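MYB21 (Trichomonas vaginalis, PDB 3OSG) binds the promoter element MRE-1 through the R2R3 Myb domain described here and probably acts as a nuclear transcription factor for RNA polymerase II. Local coordinates at residues A[32-36]-A[48-52]; A[82-87]-A[99-103]. The contacts are given in a common frame with arbitrary orientation. Residues are numbered along the deposited sequence.

Contact 1 of 2, residues A[32-36]-A[48-52]. With nucleotides of chain C; nucleotides of chain B.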
ATOM      1  N   ASP A  32     -10.026   8.454  11.919  1.00 34.64           N
ATOM      2  CA  ASP A  32     -11.056   7.764  12.681  1.00 30.11           C
ATOM      3  C   ASP A  32     -11.655   6.737  11.735  1.00 27.84           C
ATOM      4  O   ASP A  32     -12.640   7.016  11.057  1.00 26.68           O
ATOM      5  CB  ASP A  32     -12.111   8.769  13.109  1.00 33.07           C
ATOM      6  CG  ASP A  32     -13.190   8.157  13.967  1.00 37.94           C
ATOM      7  OD1 ASP A  32     -13.273   6.911  14.036  1.00 31.15           O
ATOM      8  OD2 ASP A  32     -13.964   8.932  14.573  1.00 35.94           O
ATOM      9  N   TRP A  33     -11.040   5.558  11.669  1.00 29.12           N
ATOM     10  CA  TRP A  33     -11.312   4.625  10.569  1.00 26.27           C
ATOM     11  C   TRP A  33     -12.696   4.003  10.660  1.00 27.32           C
ATOM     12  O   TRP A  33     -13.297   3.708   9.634  1.00 26.69           O
ATOM     13  CB  TRP A  33     -10.204   3.562  10.454  1.00 24.41           C
ATOM     14  CG  TRP A  33      -8.885   4.196  10.185  1.00 25.96           C
ATOM     15  CD1 TRP A  33      -7.826   4.274  11.031  1.00 25.49           C
ATOM     16  CD2 TRP A  33      -8.503   4.906   8.997  1.00 26.40           C
ATOM     17  NE1 TRP A  33      -6.795   4.966  10.441  1.00 25.52           N
ATOM     18  CE2 TRP A  33      -7.185   5.361   9.188  1.00 27.67           C
ATOM     19  CE3 TRP A  33      -9.143   5.179   7.780  1.00 24.94           C
ATOM     20  CZ2 TRP A  33      -6.495   6.082   8.214  1.00 29.02           C
ATOM     21  CZ3 TRP A  33      -8.460   5.890   6.815  1.00 22.47           C
ATOM     22  CH2 TRP A  33      -7.148   6.338   7.037  1.00 25.53           C
ATOM     23  N   LYS A  34     -13.205   3.821  11.880  1.00 24.77           N
ATOM     24  CA  LYS A  34     -14.546   3.274  12.049  1.00 27.28           C
ATOM     25  C   LYS A  34     -15.611   4.225  11.548  1.00 26.55           C
ATOM     26  O   LYS A  34     -16.563   3.809  10.894  1.00 28.13           O
ATOM     27  CB  LYS A  34     -14.834   2.909  13.503  1.00 25.84           C
ATOM     28  CG  LYS A  34     -14.342   1.545  13.881  1.00 34.73           C
ATOM     29  CD  LYS A  34     -15.016   1.053  15.157  1.00 41.82           C
ATOM     30  CE  LYS A  34     -14.767  -0.439  15.356  1.00 54.56           C
ATOM     31  NZ  LYS A  34     -15.982  -1.162  15.845  1.00 59.34           N
ATOM     32  N   MET A  35     -15.470   5.501  11.880  1.00 26.65           N
ATOM     33  CA  MET A  35     -16.429   6.481  11.421  1.00 30.73           C
ATOM     34  C   MET A  35     -16.288   6.585   9.910  1.00 28.08           C
ATOM     35  O   MET A  35     -17.282   6.598   9.172  1.00 30.06           O
ATOM     36  CB  MET A  35     -16.172   7.831  12.089  1.00 33.90           C
ATOM     37  CG  MET A  35     -17.274   8.853  11.877  1.00 41.19           C
ATOM     38  SD  MET A  35     -18.830   8.404  12.689  1.00 45.11           S
ATOM     39  CE  MET A  35     -18.225   7.683  14.203  1.00 34.21           C
ATOM     40  N   ILE A  36     -15.047   6.637   9.438  1.00 24.82           N
ATOM     41  CA  ILE A  36     -14.827   6.721   8.009  1.00 26.53           C
ATOM     42  C   ILE A  36     -15.518   5.564   7.292  1.00 24.96           C
ATOM     43  O   ILE A  36     -16.278   5.788   6.361  1.00 26.80           O
ATOM     44  CB  ILE A  36     -13.346   6.774   7.670  1.00 27.54           C
ATOM     45  CG1 ILE A  36     -12.802   8.156   8.017  1.00 30.63           C
ATOM     46  CG2 ILE A  36     -13.132   6.471   6.174  1.00 27.34           C
ATOM     47  CD1 ILE A  36     -11.313   8.290   7.893  1.00 29.21           C
ATOM     48  N   CYS A  48     -10.331   0.619   4.686  1.00 19.02           N
ATOM     49  CA  CYS A  48     -10.114   2.045   4.445  1.00 21.15           C
ATOM     50  C   CYS A  48      -8.724   2.471   4.927  1.00 20.79           C
ATOM     51  O   CYS A  48      -8.021   3.223   4.258  1.00 24.52           O
ATOM     52  CB  CYS A  48     -11.210   2.903   5.118  1.00 24.30           C
ATOM     53  SG  CYS A  48     -12.866   2.668   4.391  1.00 27.16           S
ATOM     54  N   ARG A  49      -8.320   1.992   6.090  1.00 20.61           N
ATOM     55  CA  ARG A  49      -7.016   2.354   6.612  1.00 22.19           C
ATOM     56  C   ARG A  49      -5.912   1.884   5.663  1.00 20.76           C
ATOM     57  O   ARG A  49      -4.992   2.638   5.368  1.00 22.27           O
ATOM     58  CB  ARG A  49      -6.798   1.770   8.003  1.00 19.57           C
ATOM     59  CG  ARG A  49      -5.446   2.131   8.605  1.00 23.12           C
ATOM     60  CD  ARG A  49      -5.328   1.687  10.071  1.00 29.98           C
ATOM     61  NE  ARG A  49      -5.428   0.239  10.174  1.00 31.79           N
ATOM     62  CZ  ARG A  49      -6.469  -0.420  10.677  1.00 34.81           C
ATOM     63  NH1 ARG A  49      -7.510   0.239  11.180  1.00 37.58           N
ATOM     64  NH2 ARG A  49      -6.465  -1.751  10.686  1.00 37.30           N
ATOM     65  N   ASP A  50      -6.003   0.647   5.186  1.00 21.58           N
ATOM     66  CA  ASP A  50      -4.960   0.106   4.311  1.00 21.48           C
ATOM     67  C   ASP A  50      -4.871   0.885   3.003  1.00 23.11           C
ATOM     68  O   ASP A  50      -3.784   1.217   2.531  1.00 25.93           O
ATOM     69  CB  ASP A  50      -5.224  -1.368   3.973  1.00 22.24           C
ATOM     70  CG  ASP A  50      -4.862  -2.330   5.102  1.00 25.52           C
ATOM     71  OD1 ASP A  50      -4.282  -1.918   6.132  1.00 23.09           O
ATOM     72  OD2 ASP A  50      -5.158  -3.536   4.938  1.00 21.95           O
ATOM     73  N   ARG A  51      -6.018   1.151   2.398  1.00 19.84           N
ATOM     74  CA  ARG A  51      -6.047   1.879   1.147  1.00 20.70           C
ATOM     75  C   ARG A  51      -5.410   3.255   1.312  1.00 24.89           C
ATOM     76  O   ARG A  51      -4.575   3.665   0.507  1.00 24.53           O
ATOM     77  CB  ARG A  51      -7.475   1.995   0.627  1.00 21.95           C
ATOM     78  CG  ARG A  51      -7.564   2.609  -0.770  1.00 22.66           C
ATOM     79  CD  ARG A  51      -6.793   1.785  -1.815  1.00 21.42           C
ATOM     80  NE  ARG A  51      -6.879   2.417  -3.125  1.00 22.50           N
ATOM     81  CZ  ARG A  51      -6.154   2.076  -4.183  1.00 28.26           C
ATOM     82  NH1 ARG A  51      -5.266   1.093  -4.095  1.00 21.15           N
ATOM     83  NH2 ARG A  51      -6.326   2.724  -5.335  1.00 26.80           N
ATOM     84  N   TRP A  52      -5.782   3.965   2.372  1.00 23.61           N
ATOM     85  CA  TRP A  52      -5.197   5.279   2.607  1.00 23.35           C
ATOM     86  C   TRP A  52      -3.694   5.212   2.875  1.00 23.72           C
ATOM     87  O   TRP A  52      -2.899   5.871   2.205  1.00 29.10           O
ATOM     88  CB  TRP A  52      -5.909   6.009   3.747  1.00 24.98           C
ATOM     89  CG  TRP A  52      -5.176   7.258   4.151  1.00 27.49           C
ATOM     90  CD1 TRP A  52      -4.237   7.376   5.132  1.00 27.13           C
ATOM     91  CD2 TRP A  52      -5.299   8.554   3.556  1.00 27.41           C
ATOM     92  NE1 TRP A  52      -3.775   8.671   5.198  1.00 30.38           N
ATOM     93  CE2 TRP A  52      -4.413   9.415   4.240  1.00 33.44           C
ATOM     94  CE3 TRP A  52      -6.077   9.071   2.520  1.00 29.70           C
ATOM     95  CZ2 TRP A  52      -4.285  10.769   3.918  1.00 33.60           C
ATOM     96  CZ3 TRP A  52      -5.950  10.412   2.195  1.00 36.04           C
ATOM     97  CH2 TRP A  52      -5.055  11.247   2.892  1.00 37.49           C
TER
ATOM     98  P    DT C   2      -7.117   2.530  14.743  1.00 34.42           P
ATOM     99  OP1  DT C   2      -6.672   3.937  14.773  1.00 35.73           O
ATOM    100  OP2  DT C   2      -8.244   2.135  13.874  1.00 35.05           O
ATOM    101  O5'  DT C   2      -5.856   1.599  14.423  1.00 32.57           O
ATOM    102  C5'  DT C   2      -4.638   1.825  15.115  1.00 33.41           C
ATOM    103  C4'  DT C   2      -3.592   0.824  14.674  1.00 33.47           C
ATOM    104  O4'  DT C   2      -3.905  -0.452  15.286  1.00 29.92           O
ATOM    105  C3'  DT C   2      -3.543   0.554  13.165  1.00 32.37           C
ATOM    106  O3'  DT C   2      -2.210   0.342  12.752  1.00 39.16           O
ATOM    107  C2'  DT C   2      -4.259  -0.781  13.049  1.00 32.20           C
ATOM    108  C1'  DT C   2      -3.650  -1.406  14.291  1.00 29.03           C
ATOM    109  N1   DT C   2      -4.224  -2.703  14.654  1.00 29.66           N
ATOM    110  C2   DT C   2      -3.374  -3.631  15.205  1.00 26.63           C
ATOM    111  O2   DT C   2      -2.201  -3.386  15.388  1.00 29.14           O
ATOM    112  N3   DT C   2      -3.958  -4.833  15.506  1.00 24.81           N
ATOM    113  C4   DT C   2      -5.293  -5.161  15.310  1.00 22.62           C
ATOM    114  O4   DT C   2      -5.726  -6.260  15.605  1.00 27.79           O
ATOM    115  C5   DT C   2      -6.120  -4.132  14.730  1.00 23.15           C
ATOM    116  C7   DT C   2      -7.580  -4.346  14.462  1.00 29.61           C
ATOM    117  C6   DT C   2      -5.554  -2.963  14.429  1.00 26.85           C
TER
ATOM    118  P    DT B   6      -6.493  -2.189  -3.432  1.00 20.63           P
ATOM    119  OP1  DT B   6      -7.761  -1.729  -4.045  1.00 21.26           O
ATOM    120  OP2  DT B   6      -5.722  -1.318  -2.515  1.00 19.96           O
ATOM    121  O5'  DT B   6      -6.748  -3.557  -2.644  1.00 19.05           O
ATOM    122  C5'  DT B   6      -7.507  -4.597  -3.265  1.00 21.62           C
ATOM    123  C4'  DT B   6      -7.447  -5.880  -2.446  1.00 20.01           C
ATOM    124  O4'  DT B   6      -6.077  -6.237  -2.220  1.00 18.97           O
ATOM    125  C3'  DT B   6      -8.062  -5.874  -1.048  1.00 22.40           C
ATOM    126  O3'  DT B   6      -9.106  -6.828  -1.109  1.00 19.61           O
ATOM    127  C2'  DT B   6      -6.936  -6.311  -0.085  1.00 18.48           C
ATOM    128  C1'  DT B   6      -6.008  -7.030  -1.053  1.00 19.20           C
ATOM    129  N1   DT B   6      -4.559  -7.060  -0.731  1.00 19.32           N
ATOM    130  C2   DT B   6      -3.952  -8.265  -0.484  1.00 17.23           C
ATOM    131  O2   DT B   6      -4.562  -9.309  -0.469  1.00 18.31           O
ATOM    132  N3   DT B   6      -2.608  -8.209  -0.233  1.00 16.11           N
ATOM    133  C4   DT B   6      -1.827  -7.082  -0.201  1.00 18.20           C
ATOM    134  O4   DT B   6      -0.637  -7.152   0.038  1.00 18.41           O
ATOM    135  C5   DT B   6      -2.508  -5.828  -0.462  1.00 22.72           C
ATOM    136  C7   DT B   6      -1.751  -4.521  -0.450  1.00 19.04           C
ATOM    137  C6   DT B   6      -3.830  -5.880  -0.714  1.00 21.06           C
TER
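Trp33, in the first turn of helix 33-38, is laid against helix 45-56 and has the largest area covered in this contact. The two backbones come closest at Trp33 and Arg49, whose CA atoms are 6.3 Å apart. Helix 45-56 therefore meets the indole with its own backbone: Arg49 CA sits 3.6 Å from the centroid of the Trp33 six-membered ring, almost on the ring normal, a CH-pi contact, and Arg49 CD follows over the same indole, 3.6 Å from Trp33 NE1. The extended start of the Arg49 side chain then carries the guanidinium to the DNA, where its CZ lies 3.3 Å from C2' of DT2 of chain C; Trp33 CD1 approaches OP2 of that nucleotide at 3.6 Å. Deeper in, Trp33 CE3 packs 4.1 Å from Cys48 CB, which Ile36 CG2 also reaches at 4.2 Å, and Ile36 extends the apolar layer to Ala25 and His29 of helix 16-29. Trp33 CH2 touches Trp52 CB at 3.5 Å, the two indoles meeting obliquely. Beyond the interface, Arg51 NH1 donates to OP2 of DT6 of chain B at 2.9 Å, and its NH2 is salt-bridged to Asp19. Tryptophans from successive helices, packed in a three-helix core whose last helix faces DNA, are the signature of a Myb repeat with its helix-turn-helix variant, here R2.

Contact 2 of 2, residues A[82-87]-A[99-103]; sequences RQWAII and IKNRW. With nucleotides of chain C; nucleotides of chain B.
Here the helix-turn-helix of Myb repeat R3 sets its recognition helix in the DNA major groove. Residues 82-83 are loop, Gln83 the N-cap, and helix 84-88 meets helix 96-109 with Trp84 CA 6.2 Å from Lys100 CA. Trp84 (chi1 m, chi2 120°) turns one face to Lys100, whose CB stands 3.5 Å above the five-membered ring centroid (CH-pi). Trp84 CE3 presses on Ile99 CG2 (3.2 Å), Ile87 CG2 lies 4.3 Å from the same methyl, and Trp84 CH2 is 3.8 Å from Trp103 CD1 (chi1 t), the rings oblique. Lys100 (chi1 p, chi2 and chi3 t, chi4 p) donates hydrogen bonds from NZ to O6 (2.9 Å) and N7 (3.1 Å) of DG6 of chain C; Trp84 NE1 donates to its OP2 (2.8 Å), Arg82 NE to its OP1 (2.9 Å). Asn101 ND2 donates to N7 (2.9 Å) and OD1 accepts from N6 (3.1 Å) of DA5 of chain B. Apolar packing fixes the helices; polar groups read guanine and adenine and hold DNA phosphate.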
ATOM      1  N   ARG A  82      14.031 -10.169   6.386  1.00 31.81           N
ATOM      2  CA  ARG A  82      12.657  -9.890   5.965  1.00 34.93           C
ATOM      3  C   ARG A  82      11.881  -8.958   6.891  1.00 31.20           C
ATOM      4  O   ARG A  82      10.709  -9.208   7.168  1.00 29.96           O
ATOM      5  CB  ARG A  82      11.891 -11.199   5.797  1.00 28.62           C
ATOM      6  CG  ARG A  82      12.539 -12.151   4.800  1.00 31.06           C
ATOM      7  CD  ARG A  82      11.860 -13.499   4.822  1.00 32.17           C
ATOM      8  NE  ARG A  82      10.491 -13.423   4.313  1.00 35.41           N
ATOM      9  CZ  ARG A  82      10.160 -13.558   3.031  1.00 32.90           C
ATOM     10  NH1 ARG A  82      11.102 -13.771   2.119  1.00 30.96           N
ATOM     11  NH2 ARG A  82       8.888 -13.479   2.654  1.00 31.25           N
ATOM     12  N   GLN A  83      12.527  -7.895   7.361  1.00 31.99           N
ATOM     13  CA  GLN A  83      11.876  -6.936   8.255  1.00 32.23           C
ATOM     14  C   GLN A  83      11.421  -5.748   7.438  1.00 29.09           C
ATOM     15  O   GLN A  83      12.075  -4.707   7.397  1.00 29.86           O
ATOM     16  CB  GLN A  83      12.833  -6.490   9.355  1.00 36.89           C
ATOM     17  CG  GLN A  83      13.328  -7.623  10.223  1.00 35.43           C
ATOM     18  CD  GLN A  83      14.236  -7.120  11.326  1.00 42.98           C
ATOM     19  OE1 GLN A  83      13.812  -6.971  12.469  1.00 41.18           O
ATOM     20  NE2 GLN A  83      15.494  -6.839  10.982  1.00 38.78           N
ATOM     21  N   TRP A  84      10.288  -5.916   6.770  1.00 30.86           N
ATOM     22  CA  TRP A  84       9.916  -5.010   5.704  1.00 27.42           C
ATOM     23  C   TRP A  84       9.641  -3.608   6.188  1.00 25.22           C
ATOM     24  O   TRP A  84       9.984  -2.649   5.503  1.00 27.02           O
ATOM     25  CB  TRP A  84       8.726  -5.560   4.924  1.00 27.82           C
ATOM     26  CG  TRP A  84       8.892  -6.989   4.471  1.00 26.39           C
ATOM     27  CD1 TRP A  84       8.100  -8.054   4.801  1.00 24.44           C
ATOM     28  CD2 TRP A  84       9.915  -7.503   3.611  1.00 25.01           C
ATOM     29  NE1 TRP A  84       8.557  -9.193   4.185  1.00 25.57           N
ATOM     30  CE2 TRP A  84       9.674  -8.882   3.454  1.00 25.69           C
ATOM     31  CE3 TRP A  84      11.009  -6.926   2.950  1.00 26.53           C
ATOM     32  CZ2 TRP A  84      10.486  -9.695   2.670  1.00 28.00           C
ATOM     33  CZ3 TRP A  84      11.819  -7.736   2.174  1.00 26.28           C
ATOM     34  CH2 TRP A  84      11.551  -9.107   2.042  1.00 29.81           C
ATOM     35  N   ALA A  85       9.008  -3.488   7.357  1.00 28.61           N
ATOM     36  CA  ALA A  85       8.665  -2.193   7.942  1.00 31.62           C
ATOM     37  C   ALA A  85       9.913  -1.375   8.301  1.00 34.50           C
ATOM     38  O   ALA A  85       9.953  -0.164   8.104  1.00 32.29           O
ATOM     39  CB  ALA A  85       7.793  -2.387   9.183  1.00 34.37           C
ATOM     40  N   ILE A  86      10.930  -2.046   8.825  1.00 28.16           N
ATOM     41  CA  ILE A  86      12.212  -1.395   9.061  1.00 29.53           C
ATOM     42  C   ILE A  86      12.815  -0.933   7.750  1.00 34.18           C
ATOM     43  O   ILE A  86      13.198   0.226   7.608  1.00 32.78           O
ATOM     44  CB  ILE A  86      13.191  -2.347   9.747  1.00 31.45           C
ATOM     45  CG1 ILE A  86      12.801  -2.502  11.221  1.00 40.22           C
ATOM     46  CG2 ILE A  86      14.617  -1.834   9.618  1.00 33.19           C
ATOM     47  CD1 ILE A  86      13.812  -3.276  12.061  1.00 44.99           C
ATOM     48  N   ILE A  87      12.880  -1.846   6.788  1.00 29.37           N
ATOM     49  CA  ILE A  87      13.490  -1.554   5.508  1.00 30.03           C
ATOM     50  C   ILE A  87      12.808  -0.395   4.806  1.00 32.96           C
ATOM     51  O   ILE A  87      13.473   0.411   4.156  1.00 31.93           O
ATOM     52  CB  ILE A  87      13.492  -2.795   4.604  1.00 26.96           C
ATOM     53  CG1 ILE A  87      14.444  -3.838   5.178  1.00 27.89           C
ATOM     54  CG2 ILE A  87      13.929  -2.429   3.212  1.00 25.55           C
ATOM     55  CD1 ILE A  87      14.379  -5.155   4.496  1.00 27.92           C
ATOM     56  N   ILE A  99       7.489  -2.640  -0.379  1.00 21.78           N
ATOM     57  CA  ILE A  99       8.792  -3.289  -0.271  1.00 26.41           C
ATOM     58  C   ILE A  99       8.693  -4.807  -0.409  1.00 21.60           C
ATOM     59  O   ILE A  99       9.474  -5.419  -1.150  1.00 22.68           O
ATOM     60  CB  ILE A  99       9.532  -2.919   1.056  1.00 25.36           C
ATOM     61  CG1 ILE A  99      10.446  -1.709   0.855  1.00 28.78           C
ATOM     62  CG2 ILE A  99      10.388  -4.082   1.535  1.00 23.35           C
ATOM     63  CD1 ILE A  99       9.750  -0.397   0.596  1.00 28.84           C
ATOM     64  N   LYS A 100       7.746  -5.430   0.286  1.00 22.73           N
ATOM     65  CA  LYS A 100       7.641  -6.887   0.197  1.00 23.69           C
ATOM     66  C   LYS A 100       7.113  -7.389  -1.172  1.00 20.48           C
ATOM     67  O   LYS A 100       7.541  -8.435  -1.649  1.00 19.16           O
ATOM     68  CB  LYS A 100       6.936  -7.525   1.412  1.00 20.99           C
ATOM     69  CG  LYS A 100       5.434  -7.310   1.562  1.00 20.57           C
ATOM     70  CD  LYS A 100       4.940  -7.968   2.858  1.00 21.82           C
ATOM     71  CE  LYS A 100       3.457  -7.701   3.086  1.00 21.43           C
ATOM     72  NZ  LYS A 100       2.627  -8.390   2.046  1.00 23.17           N
ATOM     73  N   ASN A 101       6.235  -6.629  -1.826  1.00 23.90           N
ATOM     74  CA  ASN A 101       5.874  -6.958  -3.212  1.00 23.01           C
ATOM     75  C   ASN A 101       7.089  -6.876  -4.150  1.00 23.45           C
ATOM     76  O   ASN A 101       7.286  -7.728  -5.025  1.00 20.70           O
ATOM     77  CB  ASN A 101       4.758  -6.033  -3.738  1.00 22.53           C
ATOM     78  CG  ASN A 101       3.371  -6.444  -3.245  1.00 19.45           C
ATOM     79  OD1 ASN A 101       3.113  -7.616  -2.954  1.00 19.64           O
ATOM     80  ND2 ASN A 101       2.475  -5.481  -3.164  1.00 18.64           N
ATOM     81  N   ARG A 102       7.895  -5.840  -3.966  1.00 22.72           N
ATOM     82  CA  ARG A 102       9.038  -5.609  -4.835  1.00 26.49           C
ATOM     83  C   ARG A 102      10.113  -6.667  -4.662  1.00 25.97           C
ATOM     84  O   ARG A 102      10.848  -6.951  -5.607  1.00 26.15           O
ATOM     85  CB  ARG A 102       9.635  -4.229  -4.598  1.00 25.59           C
ATOM     86  CG  ARG A 102      10.641  -3.831  -5.641  1.00 25.61           C
ATOM     87  CD  ARG A 102       9.994  -3.670  -6.996  1.00 29.89           C
ATOM     88  NE  ARG A 102      11.010  -3.362  -7.996  1.00 33.38           N
ATOM     89  CZ  ARG A 102      10.788  -3.283  -9.303  1.00 35.99           C
ATOM     90  NH1 ARG A 102       9.579  -3.501  -9.795  1.00 32.13           N
ATOM     91  NH2 ARG A 102      11.788  -2.996 -10.120  1.00 36.38           N
ATOM     92  N   TRP A 103      10.207  -7.253  -3.471  1.00 22.90           N
ATOM     93  CA  TRP A 103      11.189  -8.302  -3.256  1.00 26.51           C
ATOM     94  C   TRP A 103      10.877  -9.527  -4.112  1.00 27.72           C
ATOM     95  O   TRP A 103      11.777 -10.187  -4.613  1.00 27.41           O
ATOM     96  CB  TRP A 103      11.296  -8.710  -1.791  1.00 26.25           C
ATOM     97  CG  TRP A 103      12.167  -9.922  -1.637  1.00 25.76           C
ATOM     98  CD1 TRP A 103      11.799 -11.148  -1.152  1.00 26.07           C
ATOM     99  CD2 TRP A 103      13.553 -10.028  -1.999  1.00 27.02           C
ATOM    100  NE1 TRP A 103      12.876 -12.008  -1.189  1.00 34.41           N
ATOM    101  CE2 TRP A 103      13.962 -11.344  -1.704  1.00 32.93           C
ATOM    102  CE3 TRP A 103      14.481  -9.143  -2.561  1.00 31.32           C
ATOM    103  CZ2 TRP A 103      15.268 -11.793  -1.941  1.00 33.75           C
ATOM    104  CZ3 TRP A 103      15.784  -9.591  -2.788  1.00 31.29           C
ATOM    105  CH2 TRP A 103      16.158 -10.901  -2.476  1.00 28.37           C
TER
ATOM    106  P    DG C   6       6.983 -12.522   5.657  1.00 27.94           P
ATOM    107  OP1  DG C   6       8.169 -13.305   6.055  1.00 35.53           O
ATOM    108  OP2  DG C   6       7.091 -11.585   4.534  1.00 25.07           O
ATOM    109  O5'  DG C   6       5.810 -13.544   5.431  1.00 22.44           O
ATOM    110  C5'  DG C   6       5.515 -14.473   6.464  1.00 25.91           C
ATOM    111  C4'  DG C   6       4.210 -15.205   6.208  1.00 26.04           C
ATOM    112  O4'  DG C   6       3.076 -14.297   6.087  1.00 20.63           O
ATOM    113  C3'  DG C   6       4.215 -16.055   4.948  1.00 23.31           C
ATOM    114  O3'  DG C   6       3.531 -17.263   5.314  1.00 26.11           O
ATOM    115  C2'  DG C   6       3.460 -15.177   3.946  1.00 22.41           C
ATOM    116  C1'  DG C   6       2.442 -14.447   4.827  1.00 21.83           C
ATOM    117  N9   DG C   6       2.123 -13.079   4.417  1.00 18.13           N
ATOM    118  C8   DG C   6       3.035 -12.092   4.192  1.00 20.64           C
ATOM    119  N7   DG C   6       2.505 -10.947   3.874  1.00 20.60           N
ATOM    120  C5   DG C   6       1.140 -11.182   3.889  1.00 21.32           C
ATOM    121  C6   DG C   6       0.067 -10.288   3.609  1.00 20.73           C
ATOM    122  O6   DG C   6       0.156  -9.078   3.311  1.00 18.36           O
ATOM    123  N1   DG C   6      -1.174 -10.923   3.733  1.00 18.14           N
ATOM    124  C2   DG C   6      -1.311 -12.257   4.089  1.00 20.14           C
ATOM    125  N2   DG C   6      -2.550 -12.750   4.184  1.00 18.89           N
ATOM    126  N3   DG C   6      -0.308 -13.088   4.347  1.00 18.08           N
ATOM    127  C4   DG C   6       0.890 -12.491   4.235  1.00 17.93           C
ATOM    128  P    DC C   5       7.365  -6.728   9.231  1.00 29.75           P
ATOM    129  OP1  DC C   5       8.688  -7.060   9.798  1.00 31.80           O
ATOM    130  OP2  DC C   5       7.224  -5.624   8.266  1.00 26.28           O
ATOM    131  O5'  DC C   5       6.664  -8.020   8.617  1.00 27.23           O
ATOM    132  C5'  DC C   5       6.598  -9.185   9.391  1.00 26.26           C
ATOM    133  C4'  DC C   5       5.797 -10.199   8.626  1.00 25.69           C
ATOM    134  O4'  DC C   5       4.417  -9.759   8.591  1.00 22.04           O
ATOM    135  C3'  DC C   5       6.230 -10.401   7.167  1.00 23.88           C
ATOM    136  O3'  DC C   5       6.421 -11.798   6.983  1.00 27.61           O
ATOM    137  C2'  DC C   5       5.044  -9.876   6.363  1.00 21.96           C
ATOM    138  C1'  DC C   5       3.897 -10.147   7.337  1.00 24.32           C
ATOM    139  N1   DC C   5       2.679  -9.343   7.067  1.00 23.36           N
ATOM    140  C2   DC C   5       1.431  -9.946   7.132  1.00 21.31           C
ATOM    141  O2   DC C   5       1.396 -11.142   7.406  1.00 21.32           O
ATOM    142  N3   DC C   5       0.320  -9.196   6.891  1.00 21.80           N
ATOM    143  C4   DC C   5       0.446  -7.903   6.585  1.00 19.81           C
ATOM    144  N4   DC C   5      -0.650  -7.186   6.348  1.00 20.70           N
ATOM    145  C5   DC C   5       1.715  -7.266   6.527  1.00 25.83           C
ATOM    146  C6   DC C   5       2.792  -8.018   6.764  1.00 23.20           C
TER
ATOM    147  P    DA B   5      -0.015  -2.367  -6.254  1.00 22.54           P
ATOM    148  OP1  DA B   5       0.094  -1.328  -7.279  1.00 22.96           O
ATOM    149  OP2  DA B   5       0.862  -2.353  -5.062  1.00 21.96           O
ATOM    150  O5'  DA B   5      -1.535  -2.389  -5.758  1.00 22.85           O
ATOM    151  C5'  DA B   5      -2.546  -2.526  -6.735  1.00 20.91           C
ATOM    152  C4'  DA B   5      -3.780  -3.136  -6.116  1.00 22.99           C
ATOM    153  O4'  DA B   5      -3.509  -4.527  -5.804  1.00 18.55           O
ATOM    154  C3'  DA B   5      -4.220  -2.504  -4.794  1.00 22.18           C
ATOM    155  O3'  DA B   5      -5.632  -2.600  -4.714  1.00 21.04           O
ATOM    156  C2'  DA B   5      -3.563  -3.389  -3.744  1.00 16.98           C
ATOM    157  C1'  DA B   5      -3.602  -4.756  -4.414  1.00 19.18           C
ATOM    158  N9   DA B   5      -2.461  -5.605  -4.076  1.00 18.87           N
ATOM    159  C8   DA B   5      -1.163  -5.207  -3.928  1.00 18.43           C
ATOM    160  N7   DA B   5      -0.332  -6.180  -3.624  1.00 18.60           N
ATOM    161  C5   DA B   5      -1.131  -7.299  -3.598  1.00 17.14           C
ATOM    162  C6   DA B   5      -0.840  -8.655  -3.357  1.00 18.06           C
ATOM    163  N6   DA B   5       0.395  -9.091  -3.087  1.00 18.69           N
ATOM    164  N1   DA B   5      -1.853  -9.534  -3.409  1.00 17.96           N
ATOM    165  C2   DA B   5      -3.081  -9.085  -3.699  1.00 19.37           C
ATOM    166  N3   DA B   5      -3.472  -7.823  -3.941  1.00 19.53           N
ATOM    167  C4   DA B   5      -2.448  -6.968  -3.876  1.00 18.90           C
TER

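Overall arrangement
From the N terminus, helix 16-29 leads into contact 1, where helix 33-38 is joined to helix 45-56 across an 11-residue connection, closing the first Myb repeat. The chain then passes through a linker to helix 67-80, and contact 2 closes a connection of equal length between helix 84-88 and helix 96-109 in the second repeat. The two loops follow in series, neither nesting nor crossing. The centres of contact 1 and contact 2 are about 23 Å apart, on opposite sides of the chain's centre. The nearest atoms of contact 1 and contact 2 are about 10 Å apart and do not touch. What they share is the DNA: each contact reaches nucleotides of both strands, so two separately packed repeats are set along one duplex.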